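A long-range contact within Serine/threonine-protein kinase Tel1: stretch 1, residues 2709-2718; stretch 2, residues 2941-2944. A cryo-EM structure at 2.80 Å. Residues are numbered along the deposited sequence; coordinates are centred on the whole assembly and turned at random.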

# COMPACT_ATOMS: atom_id res chain seq x y z
N VAL A 2709 3.84 -46.19 -9.19
CA VAL A 2709 2.58 -46.80 -9.58
C VAL A 2709 1.55 -45.74 -9.93
O VAL A 2709 0.77 -45.89 -10.87
CB VAL A 2709 2.07 -47.73 -8.46
CG1 VAL A 2709 0.64 -48.12 -8.70
CG2 VAL A 2709 2.93 -48.95 -8.38
N TYR A 2710 1.56 -44.63 -9.19
CA TYR A 2710 0.60 -43.56 -9.48
C TYR A 2710 0.88 -42.92 -10.83
O TYR A 2710 -0.06 -42.64 -11.59
CB TYR A 2710 0.64 -42.53 -8.37
CG TYR A 2710 -0.27 -41.36 -8.62
CD1 TYR A 2710 0.23 -40.16 -9.04
CD2 TYR A 2710 -1.63 -41.48 -8.42
CE1 TYR A 2710 -0.59 -39.10 -9.27
CE2 TYR A 2710 -2.45 -40.43 -8.64
CZ TYR A 2710 -1.93 -39.24 -9.07
OH TYR A 2710 -2.74 -38.17 -9.30
N ARG A 2711 2.14 -42.66 -11.16
CA ARG A 2711 2.45 -42.13 -12.48
C ARG A 2711 2.06 -43.10 -13.57
O ARG A 2711 1.49 -42.70 -14.60
CB ARG A 2711 3.93 -41.79 -12.59
CG ARG A 2711 4.36 -40.62 -11.76
CD ARG A 2711 5.80 -40.30 -12.06
NE ARG A 2711 6.38 -39.42 -11.05
CZ ARG A 2711 6.39 -38.10 -11.14
NH1 ARG A 2711 6.94 -37.37 -10.18
NH2 ARG A 2711 5.84 -37.50 -12.19
N ARG A 2712 2.33 -44.39 -13.37
CA ARG A 2712 1.97 -45.39 -14.36
C ARG A 2712 0.46 -45.44 -14.57
O ARG A 2712 -0.01 -45.65 -15.69
CB ARG A 2712 2.49 -46.75 -13.93
CG ARG A 2712 2.36 -47.83 -14.97
CD ARG A 2712 2.34 -49.20 -14.33
NE ARG A 2712 3.02 -49.23 -13.04
CZ ARG A 2712 4.34 -49.29 -12.88
NH1 ARG A 2712 4.87 -49.30 -11.67
NH2 ARG A 2712 5.14 -49.31 -13.94
N VAL A 2713 -0.31 -45.25 -13.50
CA VAL A 2713 -1.76 -45.34 -13.63
C VAL A 2713 -2.34 -44.08 -14.27
O VAL A 2713 -3.26 -44.16 -15.09
CB VAL A 2713 -2.40 -45.62 -12.26
CG1 VAL A 2713 -3.66 -44.82 -12.08
CG2 VAL A 2713 -2.71 -47.09 -12.14
N THR A 2714 -1.82 -42.90 -13.93
CA THR A 2714 -2.36 -41.70 -14.55
C THR A 2714 -1.84 -41.47 -15.96
O THR A 2714 -2.36 -40.61 -16.66
CB THR A 2714 -2.09 -40.46 -13.71
OG1 THR A 2714 -0.69 -40.17 -13.72
CG2 THR A 2714 -2.55 -40.67 -12.31
N GLU A 2715 -0.82 -42.21 -16.40
CA GLU A 2715 -0.47 -42.14 -17.81
C GLU A 2715 -1.44 -42.90 -18.70
O GLU A 2715 -1.40 -42.74 -19.92
CB GLU A 2715 0.94 -42.66 -18.03
CG GLU A 2715 1.99 -41.58 -17.96
CD GLU A 2715 3.38 -42.11 -17.71
OE1 GLU A 2715 3.55 -43.34 -17.62
OE2 GLU A 2715 4.31 -41.28 -17.59
N ARG A 2716 -2.32 -43.72 -18.12
CA ARG A 2716 -3.32 -44.48 -18.86
C ARG A 2716 -4.72 -44.09 -18.44
O ARG A 2716 -5.64 -44.91 -18.48
CB ARG A 2716 -3.11 -45.97 -18.67
CG ARG A 2716 -1.80 -46.50 -19.17
CD ARG A 2716 -1.86 -47.99 -19.26
NE ARG A 2716 -3.00 -48.42 -20.07
CZ ARG A 2716 -3.44 -49.68 -20.13
NH1 ARG A 2716 -4.48 -49.98 -20.89
NH2 ARG A 2716 -2.84 -50.62 -19.43
N PHE A 2717 -4.91 -42.84 -18.04
CA PHE A 2717 -6.19 -42.37 -17.54
C PHE A 2717 -6.24 -40.88 -17.85
O PHE A 2717 -5.47 -40.11 -17.28
CB PHE A 2717 -6.32 -42.63 -16.05
CG PHE A 2717 -7.72 -42.85 -15.58
CD1 PHE A 2717 -8.41 -43.98 -15.93
CD2 PHE A 2717 -8.33 -41.95 -14.74
CE1 PHE A 2717 -9.68 -44.19 -15.49
CE2 PHE A 2717 -9.60 -42.16 -14.30
CZ PHE A 2717 -10.27 -43.28 -14.67
N HIS A 2718 -7.11 -40.49 -18.76
CA HIS A 2718 -7.13 -39.10 -19.19
C HIS A 2718 -8.40 -38.42 -18.72
O HIS A 2718 -9.46 -39.04 -18.72
CB HIS A 2718 -7.04 -38.99 -20.71
CG HIS A 2718 -5.88 -39.71 -21.30
ND1 HIS A 2718 -5.94 -41.03 -21.70
CD2 HIS A 2718 -4.62 -39.30 -21.57
CE1 HIS A 2718 -4.77 -41.40 -22.18
NE2 HIS A 2718 -3.95 -40.37 -22.11
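Stretch 2, residues 2941-2944: AAYA

The last four residues of the chain, Ala-2941 to Ala-2944, form neither regular helix nor strand, and Ala-2942 to Ala-2944 pack against a helix and the turn beside it, which precede them by more than 200 residues. Val-2709 to Thr-2714 belong to a helix that begins earlier in the chain, and a type I beta turn spans Thr-2714 to Phe-2717. The backbones come nearest at Thr-2714 and Tyr-2943, whose CA atoms are 5.7 Å apart. The order of contacts gives the direction: Ala-2942 meets Tyr-2710, Tyr-2943 spans the row from Tyr-2710 to Phe-2717, and Ala-2944 meets Phe-2717, so both stretches advance the same way along the contact.

Tyr-2943 covers the most surface. Its backbone is in a helical conformation (phi/psi -59/-35) and its side chain takes the p rotamer. CB of Tyr-2943 lies 3.8 Å from CG1 of Val-2713, while CA of Tyr-2943 is 4.0 Å from CG2 of Thr-2714, so Tyr-2943 rests against Val-2713 and Thr-2714. Its ring continues to Phe-2717, whose CA-to-CB bond points toward stretch 2. The two rings form an offset edge-to-face pair, the edge of Tyr-2943 directed at the face of Phe-2717, with centroids 5.5 Å apart and planes at 73°; the closest atoms are Phe-2717 CE2 and Tyr-2943 CD1, at 3.7 Å. The same Phe-2717 CE2 lies 4.0 Å from CA of Ala-2944, so this ring also borders the terminal residue.

At the other end, the t rotamer of Tyr-2710 carries its ring to the backbone between Ala-2942 and Tyr-2943. The edge of the ring faces this peptide, with CE2 of Tyr-2710 3.9 Å from N of Tyr-2943, and the hydroxyl OH of Tyr-2710 donates a weak hydrogen bond to O of Ala-2942 at 3.4 Å. The remaining contacts are apolar.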

# COMPACT_ATOMS: atom_id res chain seq x y z
N ALA A 2941 -10.33 -40.85 -4.87
CA ALA A 2941 -9.83 -41.21 -6.19
C ALA A 2941 -8.96 -40.10 -6.77
O ALA A 2941 -9.47 -39.20 -7.45
CB ALA A 2941 -10.98 -41.51 -7.13
N ALA A 2942 -7.66 -40.16 -6.53
CA ALA A 2942 -6.79 -39.08 -6.96
C ALA A 2942 -6.39 -39.22 -8.41
O ALA A 2942 -6.11 -38.22 -9.07
CB ALA A 2942 -5.55 -39.03 -6.08
N TYR A 2943 -6.33 -40.45 -8.92
CA TYR A 2943 -6.08 -40.66 -10.34
C TYR A 2943 -7.14 -39.99 -11.18
O TYR A 2943 -6.85 -39.47 -12.26
CB TYR A 2943 -6.03 -42.16 -10.64
CG TYR A 2943 -7.24 -42.90 -10.14
CD1 TYR A 2943 -8.33 -43.07 -10.95
CD2 TYR A 2943 -7.28 -43.40 -8.86
CE1 TYR A 2943 -9.44 -43.72 -10.50
CE2 TYR A 2943 -8.39 -44.06 -8.40
CZ TYR A 2943 -9.46 -44.22 -9.23
OH TYR A 2943 -10.58 -44.88 -8.79
N ALA A 2944 -8.38 -39.98 -10.70
CA ALA A 2944 -9.49 -39.38 -11.42
C ALA A 2944 -9.29 -37.88 -11.50
O ALA A 2944 -9.80 -37.14 -10.66
CB ALA A 2944 -10.80 -39.70 -10.76
OXT ALA A 2944 -8.63 -37.39 -12.40